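Local coordinates for Melibiose/raffinose/stachyose-binding protein MelE (Bacillus subtilis subsp. subtilis str. 168, PDB 4R6H) that binds melibiose, raffinose and stachyose as the solute-binding part of the MelEDC-MsmX ABC transporter that imports them, at residues 126-129 / 130-134; 372-375 / 376-380; 95-98 / 99-103. One frame throughout, in Å; residues are numbered along the deposited sequence. Where two conformers were deposited one is given.

Contact 1. Residues 126-129 / 130-134; sequences LKNK and SGKVY
Ser-130 faces Asn-128 across a tight reversal of the chain, a type I beta turn from Asn-128 to Gly-131 that follows helix 123-126. Its hydroxyl OG gives a weak hydrogen bond to Asn-128 OD1 at 3.1 Å. Gly-131 closes the turn, its N donating to Asn-128 O over 3.0 Å. With phi at 115°, Gly-131 adopts a backbone shape where a side chain would collide with the preceding carbonyl oxygen, so glycine suits the place. Lys-132 then pairs with Asn-128 twice. Lys-132 N donates to Asn-128 OD1 at 2.8 Å, coming from above the plane of the Asn-128 side-chain amide. In return Asn-128 N meets Lys-132 O at 3.1 Å, in the plane of the Lys-132 carbonyl. The turn and this second backbone bond together make the pattern of a type I turn with a G1 beta bulge. The Lys-132 chain runs out extended to Thr-106 O, where its ammonium finds its main partner. The Val-133 backbone pairs with that of Lys-127 in a single beta bridge, and Val-133 CG2 lies against Lys-127 CG at 3.9 Å, so the aliphatic part of the lysine lies on one side of the buried valine, which also packs on Trp-114. Tyr-134 ends the walk, its N bound to Leu-126 O at 3.0 Å in an almost straight bond (173°). Its ring stands nearly perpendicular to the Asn-128 amide, and Asn-128 ND2 donates to Tyr-134 OH at 3.1 Å, with the hydroxyl tilted from the amide plane. Asn-128 can serve both ways because its CG lies between backbone N and carbonyl carbon (chi1 61°), folding the amide back over the turn. Backbone bonds thus close the turn and the Asn-128 amide reinforces it at both ends, which should limit rotation of the amide and the tyrosine hydroxyl.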
ATOM      1  N   LEU A 126      -3.096  13.392  -3.199  1.00 21.75           N
ATOM      2  CA  LEU A 126      -2.168  14.378  -2.634  1.00 24.64           C
ATOM      3  C   LEU A 126      -2.571  15.816  -2.839  1.00 33.79           C
ATOM      4  O   LEU A 126      -1.874  16.716  -2.381  1.00 27.58           O
ATOM      5  CB  LEU A 126      -0.759  14.140  -3.157  1.00 25.23           C
ATOM      6  CG  LEU A 126      -0.082  12.957  -2.464  1.00 35.46           C
ATOM      7  CD1 LEU A 126       1.292  12.802  -3.083  1.00 43.56           C
ATOM      8  CD2 LEU A 126       0.001  13.154  -0.955  1.00 32.76           C
ATOM      9  N   LYS A 127      -3.697  16.048  -3.497  1.00 28.11           N
ATOM     10  CA  LYS A 127      -4.202  17.399  -3.648  1.00 28.49           C
ATOM     11  C   LYS A 127      -5.651  17.449  -3.285  1.00 33.79           C
ATOM     12  O   LYS A 127      -6.347  16.429  -3.318  1.00 32.16           O
ATOM     13  CB  LYS A 127      -4.051  17.918  -5.092  1.00 30.79           C
ATOM     14  CG  LYS A 127      -2.663  17.846  -5.659  1.00 29.57           C
ATOM     15  CD  LYS A 127      -2.620  18.259  -7.115  1.00 33.84           C
ATOM     16  CE  LYS A 127      -3.137  19.668  -7.305  1.00 46.13           C
ATOM     17  NZ  LYS A 127      -2.833  20.150  -8.677  1.00 56.03           N
ATOM     18  N   ASN A 128      -6.119  18.657  -2.986  1.00 39.07           N
ATOM     19  CA  ASN A 128      -7.553  18.902  -3.024  1.00 36.55           C
ATOM     20  C   ASN A 128      -7.918  19.565  -4.348  1.00 32.98           C
ATOM     21  O   ASN A 128      -7.052  20.086  -5.079  1.00 27.69           O
ATOM     22  CB  ASN A 128      -8.088  19.585  -1.747  1.00 32.12           C
ATOM     23  CG  ASN A 128      -7.492  20.952  -1.453  1.00 33.36           C
ATOM     24  OD1 ASN A 128      -7.171  21.720  -2.353  1.00 44.26           O
ATOM     25  ND2 ASN A 128      -7.381  21.275  -0.161  1.00 35.16           N
ATOM     26  N   LYS A 129      -9.190  19.458  -4.720  1.00 39.90           N
ATOM     27  CA  LYS A 129      -9.659  20.064  -5.960  1.00 47.22           C
ATOM     28  C   LYS A 129      -9.444  21.593  -5.934  1.00 36.95           C
ATOM     29  O   LYS A 129      -9.239  22.188  -6.979  1.00 32.89           O
ATOM     30  CB  LYS A 129     -11.136  19.707  -6.213  1.00 55.49           C
ATOM     31  CG  LYS A 129     -11.608  19.931  -7.645  1.00 79.21           C
ATOM     32  CD  LYS A 129     -13.104  19.677  -7.791  1.00102.01           C
ATOM     33  CE  LYS A 129     -13.673  20.357  -9.028  1.00 81.91           C
ATOM     34  NZ  LYS A 129     -12.917  20.023 -10.267  1.00 99.59           N
ATOM     35  N   SER A 130      -9.452  22.207  -4.743  1.00 32.34           N
ATOM     36  CA  SER A 130      -9.169  23.668  -4.627  1.00 35.96           C
ATOM     37  C   SER A 130      -7.670  24.063  -4.687  1.00 37.67           C
ATOM     38  O   SER A 130      -7.325  25.246  -4.619  1.00 32.87           O
ATOM     39  CB  SER A 130      -9.874  24.301  -3.402  1.00 38.72           C
ATOM     40  OG  SER A 130      -9.235  24.030  -2.169  1.00 42.17           O
ATOM     41  N   GLY A 131      -6.792  23.076  -4.862  1.00 29.46           N
ATOM     42  CA  GLY A 131      -5.423  23.328  -5.307  1.00 28.70           C
ATOM     43  C   GLY A 131      -4.304  23.000  -4.324  1.00 21.76           C
ATOM     44  O   GLY A 131      -3.128  23.056  -4.724  1.00 22.97           O
ATOM     45  N   LYS A 132      -4.642  22.769  -3.060  1.00 22.58           N
ATOM     46  CA  LYS A 132      -3.586  22.472  -2.073  1.00 21.56           C
ATOM     47  C   LYS A 132      -2.835  21.192  -2.464  1.00 23.73           C
ATOM     48  O   LYS A 132      -3.451  20.198  -2.816  1.00 23.85           O
ATOM     49  CB  LYS A 132      -4.148  22.311  -0.676  1.00 23.07           C
ATOM     50  CG  LYS A 132      -3.074  21.921   0.327  1.00 25.12           C
ATOM     51  CD  LYS A 132      -3.516  22.111   1.758  1.00 21.32           C
ATOM     52  CE  LYS A 132      -2.518  21.501   2.717  1.00 24.82           C
ATOM     53  NZ  LYS A 132      -2.704  21.935   4.117  1.00 27.68           N
ATOM     54  N   VAL A 133      -1.508  21.220  -2.370  1.00 19.86           N
ATOM     55  CA  VAL A 133      -0.671  20.013  -2.482  1.00 19.03           C
ATOM     56  C   VAL A 133      -0.202  19.741  -1.042  1.00 18.89           C
ATOM     57  O   VAL A 133       0.491  20.595  -0.417  1.00 19.21           O
ATOM     58  CB  VAL A 133       0.494  20.247  -3.426  1.00 20.98           C
ATOM     59  CG1 VAL A 133       1.423  19.022  -3.457  1.00 22.09           C
ATOM     60  CG2 VAL A 133       0.010  20.558  -4.838  1.00 22.48           C
ATOM     61  N   TYR A 134      -0.591  18.599  -0.489  1.00 19.74           N
ATOM     62  CA  TYR A 134      -0.413  18.306   0.941  1.00 20.05           C
ATOM     63  C   TYR A 134       0.984  17.800   1.308  1.00 20.20           C
ATOM     64  O   TYR A 134       1.386  17.898   2.437  1.00 19.27           O
ATOM     65  CB  TYR A 134      -1.423  17.231   1.432  1.00 23.27           C
ATOM     66  CG  TYR A 134      -2.852  17.741   1.598  1.00 28.20           C
ATOM     67  CD1 TYR A 134      -3.637  18.009   0.474  1.00 39.14           C
ATOM     68  CD2 TYR A 134      -3.424  17.939   2.880  1.00 30.14           C
ATOM     69  CE1 TYR A 134      -4.931  18.484   0.607  1.00 40.25           C
ATOM     70  CE2 TYR A 134      -4.740  18.440   3.019  1.00 23.06           C
ATOM     71  CZ  TYR A 134      -5.475  18.685   1.878  1.00 38.13           C
ATOM     72  OH  TYR A 134      -6.773  19.152   1.974  1.00 41.02           O
TER

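Contact 2. Residues 372-375 / 376-380; sequences PYFD and RLYLP
Phe-374 has CG trans to its own N (chi1 176°), which puts its ring under Tyr-378 CB, one turn on; Tyr-378 has CG trans to its carbonyl carbon (chi1 -65°), which swings its own ring so that Tyr-378 CD2 comes within 3.8 Å of Phe-374 CD1. The CH-pi contact runs 4.1 Å from Tyr-378 CB to the Phe-374 ring centroid, while the two rings meet obliquely. Leu-379, just past the end of the short helix 374-378, adds its branched end, with CD1 3.7 Å from Phe-374 CE2; large apolar residues suit this buried side. Beneath them Tyr-378 N donates to Phe-374 O at 2.8 Å, the firm bond of the helix; the others across this stretch are weak. Tyr-373, at the N-cap position, offers its O to two such weak bonds, from Arg-376 N and Leu-377 N. Before it, Pro-372 CG packs on Leu-377 CD2 at 3.6 Å, a compact ring against a methyl branch.

On another side Asp-375 and Arg-376 run side by side but stop short of a salt bridge. A water joins them, donating to Asp-375 OD1 at 2.8 Å and accepting from Arg-376 NE at 2.7 Å, in the plane of the guanidinium. Their opposite charges would probably still favour each other across this water.

The helix follows strand 370-372 and packs on helix 98-102. Phe-374 and Tyr-378 press on helix 215-220, and Phe-374 also on helix 192-206, where Asp-199 accepts from Asp-375 N. In one of its two conformers Tyr-373 OH bonds to Asp-143 in strand 141-148, and Leu-379 and Pro-380 meet helix 401-420.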
ATOM      1  N   PRO A 372      -6.626   4.853  -3.547  1.00 19.43           N
ATOM      2  CA  PRO A 372      -6.009   4.723  -2.243  1.00 18.79           C
ATOM      3  C   PRO A 372      -6.474   3.496  -1.484  1.00 20.10           C
ATOM      4  O   PRO A 372      -7.584   2.979  -1.717  1.00 19.43           O
ATOM      5  CB  PRO A 372      -6.449   6.012  -1.504  1.00 20.42           C
ATOM      6  CG  PRO A 372      -7.720   6.398  -2.199  1.00 25.08           C
ATOM      7  CD  PRO A 372      -7.543   6.007  -3.631  1.00 20.25           C
ATOM      8  N   TYR A 373      -5.689   3.024  -0.533  1.00 18.16           N
ATOM      9  CA  TYR A 373      -6.136   1.907   0.288  0.50 19.04           C
ATOM     10  C   TYR A 373      -7.465   2.192   0.962  1.00 17.77           C
ATOM     11  O   TYR A 373      -7.667   3.227   1.602  1.00 19.06           O
ATOM     12  CB  TYR A 373      -5.083   1.495   1.322  0.50 23.29           C
ATOM     13  CG  TYR A 373      -4.229   0.364   0.811  0.50 24.30           C
ATOM     14  CD1 TYR A 373      -4.684  -0.949   0.866  0.50 25.14           C
ATOM     15  CD2 TYR A 373      -3.012   0.612   0.215  0.50 37.46           C
ATOM     16  CE1 TYR A 373      -3.925  -1.983   0.384  0.50 33.95           C
ATOM     17  CE2 TYR A 373      -2.239  -0.417  -0.278  0.50 21.52           C
ATOM     18  CZ  TYR A 373      -2.703  -1.711  -0.185  0.50 27.63           C
ATOM     19  OH  TYR A 373      -1.954  -2.749  -0.669  0.50 29.75           O
ATOM     20  N   PHE A 374      -8.384   1.252   0.816  1.00 18.56           N
ATOM     21  CA  PHE A 374      -9.767   1.419   1.272  1.00 19.75           C
ATOM     22  C   PHE A 374      -9.810   1.812   2.748  1.00 19.95           C
ATOM     23  O   PHE A 374     -10.587   2.727   3.148  1.00 19.06           O
ATOM     24  CB  PHE A 374     -10.517   0.099   1.035  1.00 19.42           C
ATOM     25  CG  PHE A 374     -11.923   0.069   1.539  1.00 19.95           C
ATOM     26  CD1 PHE A 374     -12.937   0.595   0.759  1.00 24.80           C
ATOM     27  CD2 PHE A 374     -12.227  -0.545   2.727  1.00 22.29           C
ATOM     28  CE1 PHE A 374     -14.243   0.530   1.165  1.00 23.50           C
ATOM     29  CE2 PHE A 374     -13.560  -0.606   3.154  1.00 23.53           C
ATOM     30  CZ  PHE A 374     -14.545  -0.070   2.362  1.00 21.95           C
ATOM     31  N   ASP A 375      -9.047   1.126   3.589  1.00 19.78           N
ATOM     32  CA  ASP A 375      -9.202   1.346   5.022  1.00 20.12           C
ATOM     33  C   ASP A 375      -8.754   2.733   5.449  1.00 22.15           C
ATOM     34  O   ASP A 375      -9.305   3.298   6.407  1.00 23.35           O
ATOM     35  CB  ASP A 375      -8.485   0.271   5.854  1.00 18.92           C
ATOM     36  CG  ASP A 375      -6.962   0.406   5.827  1.00 26.78           C
ATOM     37  OD1 ASP A 375      -6.345   0.360   4.740  1.00 25.35           O
ATOM     38  OD2 ASP A 375      -6.370   0.590   6.917  1.00 35.63           O
ATOM     39  N   ARG A 376      -7.775   3.278   4.750  1.00 21.34           N
ATOM     40  CA  ARG A 376      -7.237   4.582   5.091  1.00 24.54           C
ATOM     41  C   ARG A 376      -8.187   5.710   4.740  1.00 25.66           C
ATOM     42  O   ARG A 376      -8.222   6.731   5.414  1.00 27.17           O
ATOM     43  CB  ARG A 376      -5.819   4.739   4.474  1.00 34.22           C
ATOM     44  CG  ARG A 376      -4.879   3.641   4.961  1.00 29.21           C
ATOM     45  CD  ARG A 376      -3.395   3.898   4.661  1.00 37.30           C
ATOM     46  NE  ARG A 376      -2.671   2.628   4.479  1.00 38.69           N
ATOM     47  CZ  ARG A 376      -1.385   2.513   4.137  1.00 40.46           C
ATOM     48  NH1 ARG A 376      -0.630   3.586   3.962  1.00 35.72           N
ATOM     49  NH2 ARG A 376      -0.847   1.301   3.958  1.00 37.98           N
ATOM     50  N   LEU A 377      -9.022   5.531   3.738  1.00 22.92           N
ATOM     51  CA  LEU A 377      -9.931   6.566   3.367  1.00 22.39           C
ATOM     52  C   LEU A 377     -11.358   6.382   3.884  1.00 31.97           C
ATOM     53  O   LEU A 377     -12.035   7.365   4.140  1.00 31.13           O
ATOM     54  CB  LEU A 377      -9.878   6.724   1.831  1.00 26.98           C
ATOM     55  CG  LEU A 377     -10.274   8.068   1.209  1.00 42.82           C
ATOM     56  CD1 LEU A 377      -9.302   9.156   1.643  1.00 62.28           C
ATOM     57  CD2 LEU A 377     -10.326   7.990  -0.304  1.00 36.83           C
ATOM     58  N   TYR A 378     -11.812   5.129   4.049  1.00 22.45           N
ATOM     59  CA  TYR A 378     -13.237   4.824   4.231  1.00 21.59           C
ATOM     60  C   TYR A 378     -13.619   4.204   5.568  1.00 29.45           C
ATOM     61  O   TYR A 378     -14.807   4.135   5.870  1.00 29.07           O
ATOM     62  CB  TYR A 378     -13.727   3.961   3.054  1.00 21.91           C
ATOM     63  CG  TYR A 378     -13.668   4.705   1.755  1.00 20.90           C
ATOM     64  CD1 TYR A 378     -14.564   5.744   1.514  1.00 26.35           C
ATOM     65  CD2 TYR A 378     -12.720   4.435   0.780  1.00 20.61           C
ATOM     66  CE1 TYR A 378     -14.517   6.489   0.351  1.00 26.54           C
ATOM     67  CE2 TYR A 378     -12.660   5.152  -0.390  1.00 22.19           C
ATOM     68  CZ  TYR A 378     -13.550   6.203  -0.607  1.00 26.84           C
ATOM     69  OH  TYR A 378     -13.519   6.935  -1.782  1.00 25.53           O
ATOM     70  N   LEU A 379     -12.635   3.767   6.374  1.00 20.92           N
ATOM     71  CA  LEU A 379     -12.861   3.100   7.625  1.00 22.87           C
ATOM     72  C   LEU A 379     -12.193   3.868   8.760  1.00 22.72           C
ATOM     73  O   LEU A 379     -11.125   4.492   8.564  1.00 24.16           O
ATOM     74  CB  LEU A 379     -12.297   1.667   7.583  1.00 22.92           C
ATOM     75  CG  LEU A 379     -12.952   0.739   6.559  1.00 20.27           C
ATOM     76  CD1 LEU A 379     -12.393  -0.631   6.645  1.00 20.18           C
ATOM     77  CD2 LEU A 379     -14.481   0.712   6.690  1.00 21.88           C
ATOM     78  N   PRO A 380     -12.793   3.793   9.945  1.00 23.38           N
ATOM     79  CA  PRO A 380     -12.117   4.406  11.092  1.00 29.41           C
ATOM     80  C   PRO A 380     -10.814   3.693  11.427  1.00 29.65           C
ATOM     81  O   PRO A 380     -10.644   2.490  11.192  1.00 24.93           O
ATOM     82  CB  PRO A 380     -13.126   4.225  12.221  1.00 24.90           C
ATOM     83  CG  PRO A 380     -13.978   3.066  11.821  1.00 30.10           C
ATOM     84  CD  PRO A 380     -14.051   3.128  10.326  1.00 25.38           C
TER
HETATM   85  O   HOH W   1      -8.923   2.226   8.856  1.00 28.13           O
HETATM   86  O   HOH W   2      -3.588   0.077   4.496  1.00 33.09           O

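Contact 3. Residues 95-98 / 99-103; sequences HGWG and KIRYG
Trp-97 O takes two backbone donors in the first turn of the short helix 98-102: Arg-101 N at 3.0 Å, and Tyr-102 N at 3.4 Å in a weak bond. On the same turn, Trp-97 and Arg-101, four residues apart, form a cation-pi stack in this member of the solute-binding protein 1 family, here in an open conformation. The guanidinium lies flat on the indole, planes 17° apart, with Arg-101 CZ 3.8 Å from the centroid of the five-membered ring. The Arg-101 chain starts opposite its own N and bends at chi3 (-64°), turning the planar cation back over the ring; tryptophan's broad face and arginine's flat, delocalised charge fit each other there. Ile-100 CG2 meets the ring edge instead.

Gly-96 has a positive phi (92°) at which a side chain would strike the carbonyl oxygen before it, so glycine fits. Gly-98 O takes a weak bond from Tyr-102 N at 3.2 Å. Gly-98 N, like that of Gly-96, is bound by the carboxylate of Glu-307, which thus helps fix the loop before the helix. His-95 approaches Arg-101 obliquely, and its NE2 is buried without a polar partner. Over the indole, Arg-101 NH2 sits 3.4 Å from Trp-97 CE2.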
ATOM      1  N   HIS A  95       2.175   8.839   5.024  1.00 18.99           N
ATOM      2  CA  HIS A  95       1.941   7.415   4.767  1.00 21.38           C
ATOM      3  C   HIS A  95       0.500   6.985   4.532  1.00 21.14           C
ATOM      4  O   HIS A  95       0.023   6.034   5.161  1.00 23.21           O
ATOM      5  CB  HIS A  95       2.600   6.576   5.875  1.00 19.59           C
ATOM      6  CG  HIS A  95       1.989   6.727   7.240  1.00 22.02           C
ATOM      7  ND1 HIS A  95       1.286   5.703   7.850  1.00 24.08           N
ATOM      8  CD2 HIS A  95       2.075   7.713   8.158  1.00 20.02           C
ATOM      9  CE1 HIS A  95       0.909   6.092   9.052  1.00 26.47           C
ATOM     10  NE2 HIS A  95       1.389   7.301   9.270  1.00 22.54           N
ATOM     11  N   GLY A  96      -0.171   7.681   3.633  1.00 21.50           N
ATOM     12  CA  GLY A  96      -1.553   7.345   3.225  1.00 22.69           C
ATOM     13  C   GLY A  96      -2.660   8.028   3.972  1.00 25.84           C
ATOM     14  O   GLY A  96      -3.829   7.769   3.700  1.00 27.45           O
ATOM     15  N   TRP A  97      -2.300   8.907   4.903  1.00 21.71           N
ATOM     16  CA  TRP A  97      -3.250   9.611   5.747  1.00 25.13           C
ATOM     17  C   TRP A  97      -3.119  11.133   5.626  1.00 24.62           C
ATOM     18  O   TRP A  97      -3.533  11.840   6.543  1.00 22.76           O
ATOM     19  CB  TRP A  97      -3.046   9.190   7.207  1.00 23.10           C
ATOM     20  CG  TRP A  97      -3.274   7.741   7.503  1.00 24.75           C
ATOM     21  CD1 TRP A  97      -2.341   6.723   7.439  1.00 32.03           C
ATOM     22  CD2 TRP A  97      -4.492   7.146   7.922  1.00 26.90           C
ATOM     23  NE1 TRP A  97      -2.931   5.533   7.777  1.00 34.61           N
ATOM     24  CE2 TRP A  97      -4.249   5.757   8.076  1.00 32.67           C
ATOM     25  CE3 TRP A  97      -5.767   7.644   8.179  1.00 28.36           C
ATOM     26  CZ2 TRP A  97      -5.243   4.864   8.508  1.00 30.09           C
ATOM     27  CZ3 TRP A  97      -6.760   6.753   8.592  1.00 42.23           C
ATOM     28  CH2 TRP A  97      -6.482   5.378   8.734  1.00 31.87           C
ATOM     29  N   GLY A  98      -2.561  11.605   4.517  1.00 24.27           N
ATOM     30  CA  GLY A  98      -2.257  13.032   4.317  1.00 27.80           C
ATOM     31  C   GLY A  98      -3.411  13.988   4.603  1.00 28.31           C
ATOM     32  O   GLY A  98      -3.292  14.922   5.412  1.00 29.64           O
ATOM     33  N   LYS A  99      -4.561  13.728   3.989  1.00 28.19           N
ATOM     34  CA  LYS A  99      -5.693  14.632   4.133  1.00 29.24           C
ATOM     35  C   LYS A  99      -6.413  14.401   5.453  1.00 31.94           C
ATOM     36  O   LYS A  99      -6.644  15.333   6.215  1.00 36.56           O
ATOM     37  CB  LYS A  99      -6.656  14.470   2.981  1.00 36.10           C
ATOM     38  CG  LYS A  99      -6.045  14.718   1.621  1.00 38.19           C
ATOM     39  CD  LYS A  99      -7.120  14.456   0.578  1.00 43.15           C
ATOM     40  CE  LYS A  99      -6.813  15.126  -0.728  1.00 42.08           C
ATOM     41  NZ  LYS A  99      -7.872  14.763  -1.719  1.00 32.99           N
ATOM     42  N   ILE A 100      -6.734  13.144   5.736  1.00 32.38           N
ATOM     43  CA  ILE A 100      -7.603  12.810   6.870  1.00 36.20           C
ATOM     44  C   ILE A 100      -6.975  13.111   8.217  1.00 30.09           C
ATOM     45  O   ILE A 100      -7.622  13.637   9.106  1.00 32.72           O
ATOM     46  CB  ILE A 100      -8.031  11.317   6.843  1.00 45.00           C
ATOM     47  CG1 ILE A 100      -9.002  11.084   5.673  1.00 85.20           C
ATOM     48  CG2 ILE A 100      -8.643  10.893   8.183  1.00 53.86           C
ATOM     49  CD1 ILE A 100      -9.752   9.770   5.715  1.00 71.07           C
ATOM     50  N   ARG A 101      -5.701  12.761   8.361  1.00 28.83           N
ATOM     51  CA  ARG A 101      -5.025  12.869   9.634  1.00 27.01           C
ATOM     52  C   ARG A 101      -4.183  14.139   9.727  1.00 28.91           C
ATOM     53  O   ARG A 101      -4.074  14.732  10.795  1.00 28.04           O
ATOM     54  CB  ARG A 101      -4.147  11.637   9.812  1.00 24.47           C
ATOM     55  CG  ARG A 101      -3.514  11.470  11.168  1.00 26.56           C
ATOM     56  CD  ARG A 101      -2.909  10.090  11.363  1.00 26.56           C
ATOM     57  NE  ARG A 101      -3.869   8.969  11.356  1.00 27.08           N
ATOM     58  CZ  ARG A 101      -3.548   7.672  11.337  1.00 26.02           C
ATOM     59  NH1 ARG A 101      -2.275   7.256  11.319  1.00 26.45           N
ATOM     60  NH2 ARG A 101      -4.503   6.749  11.325  1.00 36.23           N
ATOM     61  N   TYR A 102      -3.576  14.553   8.616  1.00 24.87           N
ATOM     62  CA  TYR A 102      -2.602  15.660   8.665  1.00 30.27           C
ATOM     63  C   TYR A 102      -3.027  16.963   8.004  1.00 35.81           C
ATOM     64  O   TYR A 102      -2.238  17.911   7.959  1.00 29.09           O
ATOM     65  CB  TYR A 102      -1.285  15.188   8.071  1.00 23.84           C
ATOM     66  CG  TYR A 102      -0.612  14.177   8.942  1.00 22.77           C
ATOM     67  CD1 TYR A 102       0.050  14.594  10.098  1.00 28.87           C
ATOM     68  CD2 TYR A 102      -0.605  12.821   8.653  1.00 20.46           C
ATOM     69  CE1 TYR A 102       0.694  13.704  10.906  1.00 27.78           C
ATOM     70  CE2 TYR A 102       0.063  11.901   9.466  1.00 23.26           C
ATOM     71  CZ  TYR A 102       0.703  12.364  10.611  1.00 26.72           C
ATOM     72  OH  TYR A 102       1.396  11.508  11.436  1.00 28.76           O
ATOM     73  N   GLY A 103      -4.266  17.028   7.524  1.00 33.94           N
ATOM     74  CA  GLY A 103      -4.731  18.184   6.775  1.00 39.31           C
ATOM     75  C   GLY A 103      -4.490  19.517   7.463  1.00 37.50           C
ATOM     76  O   GLY A 103      -4.083  20.484   6.824  1.00 42.05           O
TER

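Contact 3 joins the other two. Lys-99 NZ, bound chiefly to Ser-124 O, also gives a weak hydrogen bond to Lys-127 O of contact 1, and Arg-376 NH1 of contact 2 gives one to His-95 O, while Ile-100 and Trp-97 pack on residues 376-377. Contacts 1 and 2 do not touch. Contact 2 lies closest to the centre of the chain and has the most buried residues, so its chemistry is largely aromatic and aliphatic, with a water between its charges. Contact 1 is farthest out, with a turn whose tip is exposed, held by amide, hydroxyl and backbone bonds. Contact 3 is intermediate in place and chemistry: a helix start whose main side-chain interaction is a charge on a ring.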